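PDB 3L7I: teichoic acid biosynthesis protein F, which takes part in teichoic acid biosynthesis and whose modelled part has the two Rossmann-like parallel sheets of a GT-B-type fold. Local coordinates for residues P352-F357 with N382-W387; E410-Y415 with L429-K434; A418-S423 with N436-Q441. One frame throughout, in Å; residues are numbered along the deposited sequence.

Contact 1: residues P352-F357 with N382-W387; sequences PKTIVF and NYRYIW
With CG anti to the carbonyl carbon (chi1 -65°), F357 places its ring on the sheet face shared with Y385 and W387, beside Y385, whereas R384 sets CG anti to its own N (chi1 -173°) and then bends at chi3 (97°), so that its guanidinium folds back beside T354. Strands 354-357 and 384-387 run parallel, and the ladder between them zigzags: I355 donates from N to R384 O at 3.0 Å and accepts at its own O from I386 N, also at 3.0 Å, before F357 N closes on I386 O at 2.9 Å. The first rung, R384 N to K353 O, is made where the chain still turns into the strand. On the face of I355, F357, Y385 and W387, apolar groups dominate. F357 CB sits over the centre of the W387 six-membered ring, 3.4 Å from its centroid, a CH-pi contact; the two aromatic planes are nearly parallel but slid apart, with little overlap. I355 CD1, the end methyl of a flexible branch, reaches Y385 CE1 at 3.7 Å and also touches the Y383 ring, and Y385 OH is held by Y380 O. On the other face, T354 CG2 meets I386 CD1 at 3.6 Å, and I386 CD1 also lies over one face of the R384 guanidinium. R384 NE makes a weak bond to T354 OG1, while NH2 and NH1 form salt bridges with E417 and E402 respectively. Helix 367-379 packs on I355 and Y385, completing the beta-alpha-beta crossover that opens a Rossmann-like sheet.

Contact 2: residues E410-Y415 with L429-K434; sequences EYYQAY and LYLNKK
K434 NZ is gripped three times: by a salt bridge to D345 OD1, by a hydrogen bond to S416 O and by one to a water 2.8 Å from NZ. The lysine chain bends at its last torsion to bring the ammonium there, toward the C-terminal end of helix 409-417. The same water, accepting from NZ, lies within bonding distance of N432 O at 2.7 Å and Y415 O at 3.2 Å, so it bridges 410-415 and 429-434, which share no direct hydrogen bond. Beside this polar patch, L431 points its branches into a group of tyrosines. CD1 stands over the face of Y415, 3.7 Å from the ring centroid, in a CH-pi contact, and also reaches Y411 OH at 3.5 Å. CD2 lies 3.9 Å from Y412 CD1. A forked leucine suits the place because its two methyls serve different rings. Farther out, Y430 crosses Y412 at about a right angle, with its CD1 at the edge of the Y412 ring; R338 makes a cation-pi contact with Y430. Tyrosine rings therefore supply apolar surface to the loop, the neighbouring carboxylate and carbonyls probably favour a charged K434, and between 410-415 and 429-434 packing is joined by a water bridge.

Contact 3: residues A418-S423 with N436-Q441; sequences ASHWVS and NQTYIQ
Both N-H groups of the Q437 amide are spent on carbonyls at and after the end of helix 409-417: NE2 donates to A418 O at 2.7 Å, in the plane of both groups, and to Y415 O. Its OE1 accepts from K434 N, so an extended glutamine answers the backbone at both of its polar atoms. Backbone bonds follow along the strands. T438 N approaches S419 O from above the carbonyl plane, W421 N takes T438 O, and I440 N meets W421 O at 2.7 Å, almost along the C=O axis. S423 N to I440 O is longer, 3.2 Å, yet nearly straight at 173°. These are adjacent parallel strands in the Rossmann-like sheet, joined by a connection without a regular helix. Buried polar groups find partners too: Y439 N bonds to D480 OD2 and Y439 OH to E475. H420 ND1 donates to S419 OG at 2.9 Å, near the imidazole plane, while S419 OG itself bonds to P352 O. Since H420 NE2 also pairs with D717 OD2, the imidazole may well be protonated. T438 CB lies 3.3 Å from H420 CD2, the short branched threonine fitting alongside the ring. On the face of W421 and Y439, W421 CE3 comes over one face of the tyrosine, 3.4 Å from Y439 CD2, with the planes oblique. Q441, bent at chi2, accepts at OE1 from W443 N and donates from NE2 to A425 O.

Contacts 1 and 3 belong to one parallel sheet, meeting where strand 354-358 lies next to 418-423: V356 O pairs with V422 N, and F357 packs on V422. All three contacts are mainly buried; contact 1 alone reaches exposed residues, K353 and N382, while Y430 and K434 of contact 2 are partly exposed. Contacts 1 and 3 owe their order to backbone ladders. Contact 2 instead joins a helix to a loop, with no backbone bonds between its segments. Its helix 409-417 lies against the sheet, A414 touching I386 and Y415 touching V356 of contact 1, then runs straight into the strand of contact 3. K433 of its loop packs on Y439 of contact 3.

Contact 1: residues P352-F357 with N382-W387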
loop_
_atom_site.group_PDB
_atom_site.type_symbol
_atom_site.label_atom_id
_atom_site.label_comp_id
_atom_site.label_asym_id
_atom_site.label_seq_id
_atom_site.Cartn_x
_atom_site.Cartn_y
_atom_site.Cartn_z
ATOM N N PRO A 352 27.198 -15.804 21.349
ATOM C CA PRO A 352 27.223 -16.564 22.609
ATOM C C PRO A 352 27.827 -15.835 23.819
ATOM O O PRO A 352 27.386 -16.115 24.916
ATOM C CB PRO A 352 28.039 -17.806 22.252
ATOM C CG PRO A 352 27.754 -18.016 20.809
ATOM C CD PRO A 352 27.633 -16.631 20.207
ATOM N N LYS A 353 28.780 -14.923 23.660
ATOM C CA LYS A 353 29.348 -14.299 24.857
ATOM C C LYS A 353 28.732 -12.961 25.295
ATOM O O LYS A 353 29.345 -12.219 26.067
ATOM C CB LYS A 353 30.867 -14.210 24.782
ATOM C CG LYS A 353 31.412 -13.658 23.495
ATOM C CD LYS A 353 32.944 -13.547 23.571
ATOM C CE LYS A 353 33.610 -14.889 23.836
ATOM N NZ LYS A 353 35.099 -14.770 23.776
ATOM N N THR A 354 27.515 -12.677 24.832
ATOM C CA THR A 354 26.782 -11.475 25.233
ATOM C C THR A 354 25.698 -11.822 26.256
ATOM O O THR A 354 24.912 -12.740 26.040
ATOM C CB THR A 354 26.105 -10.751 24.009
ATOM O OG1 THR A 354 27.092 -10.087 23.204
ATOM C CG2 THR A 354 25.085 -9.718 24.477
ATOM N N ILE A 355 25.638 -11.067 27.348
ATOM C CA ILE A 355 24.609 -11.262 28.369
ATOM C C ILE A 355 23.898 -9.933 28.720
ATOM O O ILE A 355 24.563 -8.917 28.936
ATOM C CB ILE A 355 25.262 -11.866 29.626
ATOM C CG1 ILE A 355 26.147 -13.045 29.230
ATOM C CG2 ILE A 355 24.225 -12.279 30.685
ATOM C CD1 ILE A 355 27.143 -13.409 30.310
ATOM N N VAL A 356 22.563 -9.927 28.756
ATOM C CA VAL A 356 21.813 -8.741 29.220
ATOM C C VAL A 356 21.271 -8.879 30.627
ATOM O O VAL A 356 20.791 -9.945 31.003
ATOM C CB VAL A 356 20.577 -8.393 28.350
ATOM C CG1 VAL A 356 20.615 -6.958 27.880
ATOM C CG2 VAL A 356 20.390 -9.371 27.198
ATOM N N PHE A 357 21.302 -7.779 31.376
ATOM C CA PHE A 357 20.748 -7.720 32.728
ATOM C C PHE A 357 19.732 -6.606 32.826
ATOM O O PHE A 357 19.895 -5.553 32.210
ATOM C CB PHE A 357 21.850 -7.460 33.751
ATOM C CG PHE A 357 22.842 -8.562 33.841
ATOM C CD1 PHE A 357 22.901 -9.368 34.958
ATOM C CD2 PHE A 357 23.697 -8.818 32.792
ATOM C CE1 PHE A 357 23.817 -10.405 35.031
ATOM C CE2 PHE A 357 24.609 -9.847 32.857
ATOM C CZ PHE A 357 24.674 -10.642 33.980
ATOM N N ASN A 382 35.686 -11.396 30.659
ATOM C CA ASN A 382 35.852 -11.207 29.226
ATOM C C ASN A 382 34.604 -11.472 28.378
ATOM O O ASN A 382 34.696 -11.699 27.176
ATOM C CB ASN A 382 37.071 -11.986 28.708
ATOM C CG ASN A 382 38.356 -11.666 29.496
ATOM O OD1 ASN A 382 38.566 -10.530 29.940
ATOM N ND2 ASN A 382 39.209 -12.678 29.679
ATOM N N TYR A 383 33.429 -11.414 28.991
ATOM C CA TYR A 383 32.193 -11.491 28.221
ATOM C C TYR A 383 31.648 -10.086 27.947
ATOM O O TYR A 383 32.011 -9.133 28.647
ATOM C CB TYR A 383 31.143 -12.301 28.970
ATOM C CG TYR A 383 31.389 -13.785 29.035
ATOM C CD1 TYR A 383 31.120 -14.483 30.193
ATOM C CD2 TYR A 383 31.870 -14.490 27.942
ATOM C CE1 TYR A 383 31.315 -15.843 30.276
ATOM C CE2 TYR A 383 32.072 -15.860 28.012
ATOM C CZ TYR A 383 31.793 -16.530 29.192
ATOM O OH TYR A 383 31.981 -17.890 29.314
ATOM N N ARG A 384 30.790 -9.950 26.937
ATOM C CA ARG A 384 30.139 -8.670 26.702
ATOM C C ARG A 384 28.942 -8.515 27.657
ATOM O O ARG A 384 27.901 -9.158 27.478
ATOM C CB ARG A 384 29.713 -8.505 25.234
ATOM C CG ARG A 384 29.172 -7.101 24.913
ATOM C CD ARG A 384 29.296 -6.720 23.433
ATOM N NE ARG A 384 28.069 -6.934 22.656
ATOM C CZ ARG A 384 27.227 -5.963 22.291
ATOM N NH1 ARG A 384 27.462 -4.695 22.635
ATOM N NH2 ARG A 384 26.142 -6.261 21.586
ATOM N N TYR A 385 29.100 -7.683 28.687
ATOM C CA TYR A 385 28.003 -7.399 29.606
ATOM C C TYR A 385 27.228 -6.132 29.227
ATOM O O TYR A 385 27.815 -5.060 28.996
ATOM C CB TYR A 385 28.513 -7.328 31.035
ATOM C CG TYR A 385 29.096 -8.639 31.507
ATOM C CD1 TYR A 385 28.284 -9.637 32.030
ATOM C CD2 TYR A 385 30.457 -8.883 31.419
ATOM C CE1 TYR A 385 28.812 -10.844 32.461
ATOM C CE2 TYR A 385 31.000 -10.082 31.850
ATOM C CZ TYR A 385 30.175 -11.064 32.369
ATOM O OH TYR A 385 30.720 -12.262 32.795
ATOM N N ILE A 386 25.902 -6.273 29.151
ATOM C CA ILE A 386 25.022 -5.164 28.820
ATOM C C ILE A 386 23.952 -4.994 29.895
ATOM O O ILE A 386 23.328 -5.969 30.308
ATOM C CB ILE A 386 24.369 -5.395 27.462
ATOM C CG1 ILE A 386 25.452 -5.532 26.394
ATOM C CG2 ILE A 386 23.474 -4.234 27.099
ATOM C CD1 ILE A 386 24.986 -6.145 25.082
ATOM N N TRP A 387 23.749 -3.763 30.367
ATOM C CA TRP A 387 22.619 -3.443 31.261
ATOM C C TRP A 387 21.556 -2.551 30.585
ATOM O O TRP A 387 21.873 -1.593 29.876
ATOM C CB TRP A 387 23.110 -2.795 32.557
ATOM C CG TRP A 387 23.439 -3.796 33.639
ATOM C CD1 TRP A 387 24.601 -4.519 33.782
ATOM C CD2 TRP A 387 22.599 -4.180 34.724
ATOM N NE1 TRP A 387 24.524 -5.333 34.887
ATOM C CE2 TRP A 387 23.305 -5.147 35.479
ATOM C CE3 TRP A 387 21.327 -3.795 35.139
ATOM C CZ2 TRP A 387 22.768 -5.740 36.610
ATOM C CZ3 TRP A 387 20.801 -4.379 36.266
ATOM C CH2 TRP A 387 21.518 -5.342 36.989
#

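Contact 2: residues E410-Y415 with L429-K434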
loop_
_atom_site.group_PDB
_atom_site.type_symbol
_atom_site.label_atom_id
_atom_site.label_comp_id
_atom_site.label_asym_id
_atom_site.label_seq_id
_atom_site.Cartn_x
_atom_site.Cartn_y
_atom_site.Cartn_z
ATOM N N GLU A 410 19.890 0.228 20.304
ATOM C CA GLU A 410 20.883 -0.546 21.035
ATOM C C GLU A 410 20.213 -1.538 21.952
ATOM O O GLU A 410 20.756 -2.616 22.199
ATOM C CB GLU A 410 21.799 0.358 21.853
ATOM C CG GLU A 410 22.823 1.118 21.051
ATOM C CD GLU A 410 22.336 2.480 20.580
ATOM O OE1 GLU A 410 21.100 2.708 20.550
ATOM O OE2 GLU A 410 23.205 3.323 20.242
ATOM N N TYR A 411 19.047 -1.153 22.473
ATOM C CA TYR A 411 18.241 -2.009 23.343
ATOM C C TYR A 411 17.835 -3.241 22.568
ATOM O O TYR A 411 18.062 -4.359 23.008
ATOM C CB TYR A 411 17.000 -1.251 23.816
ATOM C CG TYR A 411 16.024 -2.025 24.697
ATOM C CD1 TYR A 411 16.338 -2.330 26.015
ATOM C CD2 TYR A 411 14.772 -2.397 24.230
ATOM C CE1 TYR A 411 15.467 -2.994 26.818
ATOM C CE2 TYR A 411 13.883 -3.074 25.038
ATOM C CZ TYR A 411 14.232 -3.362 26.336
ATOM O OH TYR A 411 13.354 -4.037 27.175
ATOM N N TYR A 412 17.259 -3.025 21.390
ATOM C CA TYR A 412 16.808 -4.138 20.567
ATOM C C TYR A 412 17.958 -5.040 20.116
ATOM O O TYR A 412 17.837 -6.269 20.154
ATOM C CB TYR A 412 15.927 -3.644 19.411
ATOM C CG TYR A 412 14.620 -3.118 19.959
ATOM C CD1 TYR A 412 13.674 -4.000 20.492
ATOM C CD2 TYR A 412 14.352 -1.755 20.018
ATOM C CE1 TYR A 412 12.505 -3.546 21.029
ATOM C CE2 TYR A 412 13.171 -1.291 20.558
ATOM C CZ TYR A 412 12.252 -2.192 21.066
ATOM O OH TYR A 412 11.064 -1.757 21.630
ATOM N N GLN A 413 19.074 -4.431 19.721
ATOM C CA GLN A 413 20.272 -5.181 19.380
ATOM C C GLN A 413 20.646 -6.114 20.516
ATOM O O GLN A 413 20.718 -7.332 20.340
ATOM C CB GLN A 413 21.430 -4.224 19.155
ATOM C CG GLN A 413 21.993 -4.160 17.758
ATOM C CD GLN A 413 23.048 -3.062 17.651
ATOM O OE1 GLN A 413 24.250 -3.344 17.486
ATOM N NE2 GLN A 413 22.609 -1.795 17.788
ATOM N N ALA A 414 20.895 -5.517 21.680
ATOM C CA ALA A 414 21.375 -6.247 22.838
ATOM C C ALA A 414 20.513 -7.472 23.037
ATOM O O ALA A 414 21.022 -8.584 23.168
ATOM C CB ALA A 414 21.374 -5.359 24.086
ATOM N N TYR A 415 19.202 -7.280 23.026
ATOM C CA TYR A 415 18.291 -8.403 23.228
ATOM C C TYR A 415 18.266 -9.435 22.080
ATOM O O TYR A 415 18.085 -10.635 22.311
ATOM C CB TYR A 415 16.889 -7.904 23.573
ATOM C CG TYR A 415 16.802 -7.579 25.022
ATOM C CD1 TYR A 415 16.630 -8.586 25.956
ATOM C CD2 TYR A 415 16.947 -6.279 25.464
ATOM C CE1 TYR A 415 16.581 -8.308 27.267
ATOM C CE2 TYR A 415 16.905 -5.988 26.772
ATOM C CZ TYR A 415 16.722 -7.005 27.675
ATOM O OH TYR A 415 16.675 -6.719 29.014
ATOM N N LEU A 429 6.641 -8.638 26.021
ATOM C CA LEU A 429 6.365 -9.658 25.016
ATOM C C LEU A 429 6.811 -9.285 23.581
ATOM O O LEU A 429 7.033 -10.171 22.756
ATOM C CB LEU A 429 4.898 -10.041 25.051
ATOM C CG LEU A 429 4.533 -10.814 26.304
ATOM C CD1 LEU A 429 3.052 -11.115 26.308
ATOM C CD2 LEU A 429 5.342 -12.099 26.396
ATOM N N TYR A 430 6.952 -8.000 23.268
ATOM C CA TYR A 430 7.456 -7.654 21.947
ATOM C C TYR A 430 8.936 -8.035 21.783
ATOM O O TYR A 430 9.442 -8.048 20.672
ATOM C CB TYR A 430 7.203 -6.179 21.578
ATOM C CG TYR A 430 7.630 -5.194 22.641
ATOM C CD1 TYR A 430 8.964 -4.817 22.769
ATOM C CD2 TYR A 430 6.696 -4.645 23.525
ATOM C CE1 TYR A 430 9.354 -3.913 23.740
ATOM C CE2 TYR A 430 7.073 -3.747 24.499
ATOM C CZ TYR A 430 8.406 -3.386 24.613
ATOM O OH TYR A 430 8.798 -2.497 25.600
ATOM N N LEU A 431 9.635 -8.345 22.870
ATOM C CA LEU A 431 10.980 -8.913 22.740
ATOM C C LEU A 431 10.886 -10.389 22.351
ATOM O O LEU A 431 9.970 -11.092 22.786
ATOM C CB LEU A 431 11.792 -8.715 24.017
ATOM C CG LEU A 431 12.325 -7.290 24.121
ATOM C CD1 LEU A 431 13.178 -7.047 25.356
ATOM C CD2 LEU A 431 13.117 -6.994 22.869
ATOM N N ASN A 432 11.810 -10.855 21.522
ATOM C CA ASN A 432 11.719 -12.209 20.965
ATOM C C ASN A 432 12.671 -13.205 21.591
ATOM O O ASN A 432 13.860 -13.213 21.263
ATOM C CB ASN A 432 12.006 -12.183 19.464
ATOM C CG ASN A 432 10.906 -11.525 18.675
ATOM O OD1 ASN A 432 9.705 -11.747 18.937
ATOM N ND2 ASN A 432 11.296 -10.703 17.698
ATOM N N LYS A 433 12.168 -14.069 22.462
ATOM C CA LYS A 433 13.052 -15.050 23.087
ATOM C C LYS A 433 13.180 -16.300 22.231
ATOM O O LYS A 433 12.291 -17.159 22.227
ATOM C CB LYS A 433 12.608 -15.421 24.497
ATOM C CG LYS A 433 13.799 -15.750 25.357
ATOM C CD LYS A 433 13.668 -17.127 25.972
ATOM C CE LYS A 433 13.547 -18.242 24.940
ATOM N NZ LYS A 433 14.275 -19.454 25.385
ATOM N N LYS A 434 14.281 -16.399 21.494
ATOM C CA LYS A 434 14.428 -17.483 20.537
ATOM C C LYS A 434 15.002 -18.759 21.185
ATOM O O LYS A 434 15.566 -18.700 22.298
ATOM C CB LYS A 434 15.312 -17.034 19.388
ATOM C CG LYS A 434 15.277 -15.566 19.123
ATOM C CD LYS A 434 16.407 -15.245 18.169
ATOM C CE LYS A 434 16.579 -13.756 17.979
ATOM N NZ LYS A 434 17.383 -13.079 19.034
HETATM O O HOH W 1 15.638 -11.337 20.435
#

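Contact 3: residues A418-S423 with N436-Q441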
loop_
_atom_site.group_PDB
_atom_site.type_symbol
_atom_site.label_atom_id
_atom_site.label_comp_id
_atom_site.label_asym_id
_atom_site.label_seq_id
_atom_site.Cartn_x
_atom_site.Cartn_y
_atom_site.Cartn_z
ATOM N N ALA A 418 21.924 -11.270 22.456
ATOM C CA ALA A 418 22.320 -11.978 23.677
ATOM C C ALA A 418 22.019 -13.478 23.674
ATOM O O ALA A 418 20.981 -13.926 23.191
ATOM C CB ALA A 418 21.720 -11.315 24.899
ATOM N N SER A 419 22.942 -14.248 24.233
ATOM C CA SER A 419 22.725 -15.676 24.392
ATOM C C SER A 419 21.984 -15.918 25.694
ATOM O O SER A 419 21.347 -16.960 25.867
ATOM C CB SER A 419 24.057 -16.414 24.429
ATOM O OG SER A 419 24.743 -16.076 25.617
ATOM N N HIS A 420 22.076 -14.943 26.599
ATOM C CA HIS A 420 21.427 -15.025 27.902
ATOM C C HIS A 420 20.761 -13.735 28.378
ATOM O O HIS A 420 21.408 -12.671 28.425
ATOM C CB HIS A 420 22.427 -15.481 28.951
ATOM C CG HIS A 420 22.737 -16.934 28.872
ATOM N ND1 HIS A 420 23.633 -17.451 27.964
ATOM C CD2 HIS A 420 22.252 -17.987 29.572
ATOM C CE1 HIS A 420 23.701 -18.763 28.117
ATOM N NE2 HIS A 420 22.873 -19.112 29.088
ATOM N N TRP A 421 19.470 -13.851 28.731
ATOM C CA TRP A 421 18.725 -12.806 29.456
ATOM C C TRP A 421 18.663 -13.078 30.972
ATOM O O TRP A 421 18.238 -14.154 31.427
ATOM C CB TRP A 421 17.281 -12.668 28.952
ATOM C CG TRP A 421 17.092 -12.437 27.515
ATOM C CD1 TRP A 421 18.054 -12.218 26.583
ATOM C CD2 TRP A 421 15.845 -12.379 26.831
ATOM N NE1 TRP A 421 17.483 -12.051 25.344
ATOM C CE2 TRP A 421 16.125 -12.142 25.475
ATOM C CE3 TRP A 421 14.517 -12.529 27.230
ATOM C CZ2 TRP A 421 15.129 -12.042 24.520
ATOM C CZ3 TRP A 421 13.524 -12.428 26.284
ATOM C CH2 TRP A 421 13.833 -12.182 24.945
ATOM N N VAL A 422 19.076 -12.091 31.754
ATOM C CA VAL A 422 18.997 -12.176 33.200
ATOM C C VAL A 422 18.100 -11.078 33.722
ATOM O O VAL A 422 18.353 -9.879 33.490
ATOM C CB VAL A 422 20.349 -11.982 33.805
ATOM C CG1 VAL A 422 20.202 -11.762 35.262
ATOM C CG2 VAL A 422 21.196 -13.204 33.526
ATOM N N SER A 423 17.021 -11.478 34.395
ATOM C CA SER A 423 16.204 -10.505 35.115
ATOM C C SER A 423 15.290 -11.044 36.228
ATOM O O SER A 423 15.111 -12.256 36.408
ATOM C CB SER A 423 15.439 -9.589 34.138
ATOM O OG SER A 423 14.319 -10.227 33.556
ATOM N N ASN A 436 17.431 -20.226 20.500
ATOM C CA ASN A 436 18.829 -19.909 20.550
ATOM C C ASN A 436 19.282 -19.355 21.900
ATOM O O ASN A 436 20.430 -19.543 22.296
ATOM C CB ASN A 436 19.026 -18.822 19.504
ATOM C CG ASN A 436 20.326 -18.939 18.796
ATOM O OD1 ASN A 436 20.926 -20.005 18.778
ATOM N ND2 ASN A 436 20.780 -17.847 18.193
ATOM N N GLN A 437 18.379 -18.657 22.594
ATOM C CA GLN A 437 18.714 -17.863 23.786
ATOM C C GLN A 437 18.190 -18.467 25.105
ATOM O O GLN A 437 17.168 -19.172 25.127
ATOM C CB GLN A 437 18.183 -16.429 23.611
ATOM C CG GLN A 437 18.572 -15.776 22.276
ATOM C CD GLN A 437 17.847 -14.455 21.991
ATOM O OE1 GLN A 437 16.681 -14.443 21.605
ATOM N NE2 GLN A 437 18.558 -13.343 22.140
ATOM N N THR A 438 18.886 -18.189 26.201
ATOM C CA THR A 438 18.461 -18.686 27.501
ATOM C C THR A 438 17.968 -17.541 28.391
ATOM O O THR A 438 18.733 -16.606 28.678
ATOM C CB THR A 438 19.592 -19.415 28.224
ATOM O OG1 THR A 438 20.074 -20.476 27.402
ATOM C CG2 THR A 438 19.080 -20.017 29.501
ATOM N N TYR A 439 16.703 -17.610 28.823
ATOM C CA TYR A 439 16.106 -16.564 29.650
ATOM C C TYR A 439 16.063 -17.025 31.117
ATOM O O TYR A 439 15.281 -17.925 31.484
ATOM C CB TYR A 439 14.709 -16.226 29.126
ATOM C CG TYR A 439 13.966 -15.088 29.822
ATOM C CD1 TYR A 439 14.417 -14.536 31.022
ATOM C CD2 TYR A 439 12.760 -14.607 29.294
ATOM C CE1 TYR A 439 13.711 -13.521 31.649
ATOM C CE2 TYR A 439 12.045 -13.584 29.921
ATOM C CZ TYR A 439 12.527 -13.044 31.091
ATOM O OH TYR A 439 11.813 -12.024 31.691
ATOM N N ILE A 440 16.912 -16.423 31.951
ATOM C CA ILE A 440 16.955 -16.767 33.371
ATOM C C ILE A 440 16.120 -15.795 34.200
ATOM O O ILE A 440 16.387 -14.598 34.207
ATOM C CB ILE A 440 18.410 -16.809 33.901
ATOM C CG1 ILE A 440 19.199 -17.904 33.188
ATOM C CG2 ILE A 440 18.437 -17.103 35.373
ATOM C CD1 ILE A 440 20.589 -18.063 33.728
ATOM N N GLN A 441 15.102 -16.321 34.875
ATOM C CA GLN A 441 14.188 -15.520 35.689
ATOM C C GLN A 441 14.479 -15.723 37.163
ATOM O O GLN A 441 14.461 -16.856 37.668
ATOM C CB GLN A 441 12.737 -15.923 35.422
ATOM C CG GLN A 441 11.717 -15.132 36.220
ATOM C CD GLN A 441 11.843 -13.615 36.030
ATOM O OE1 GLN A 441 12.142 -12.899 36.974
ATOM N NE2 GLN A 441 11.613 -13.129 34.814
#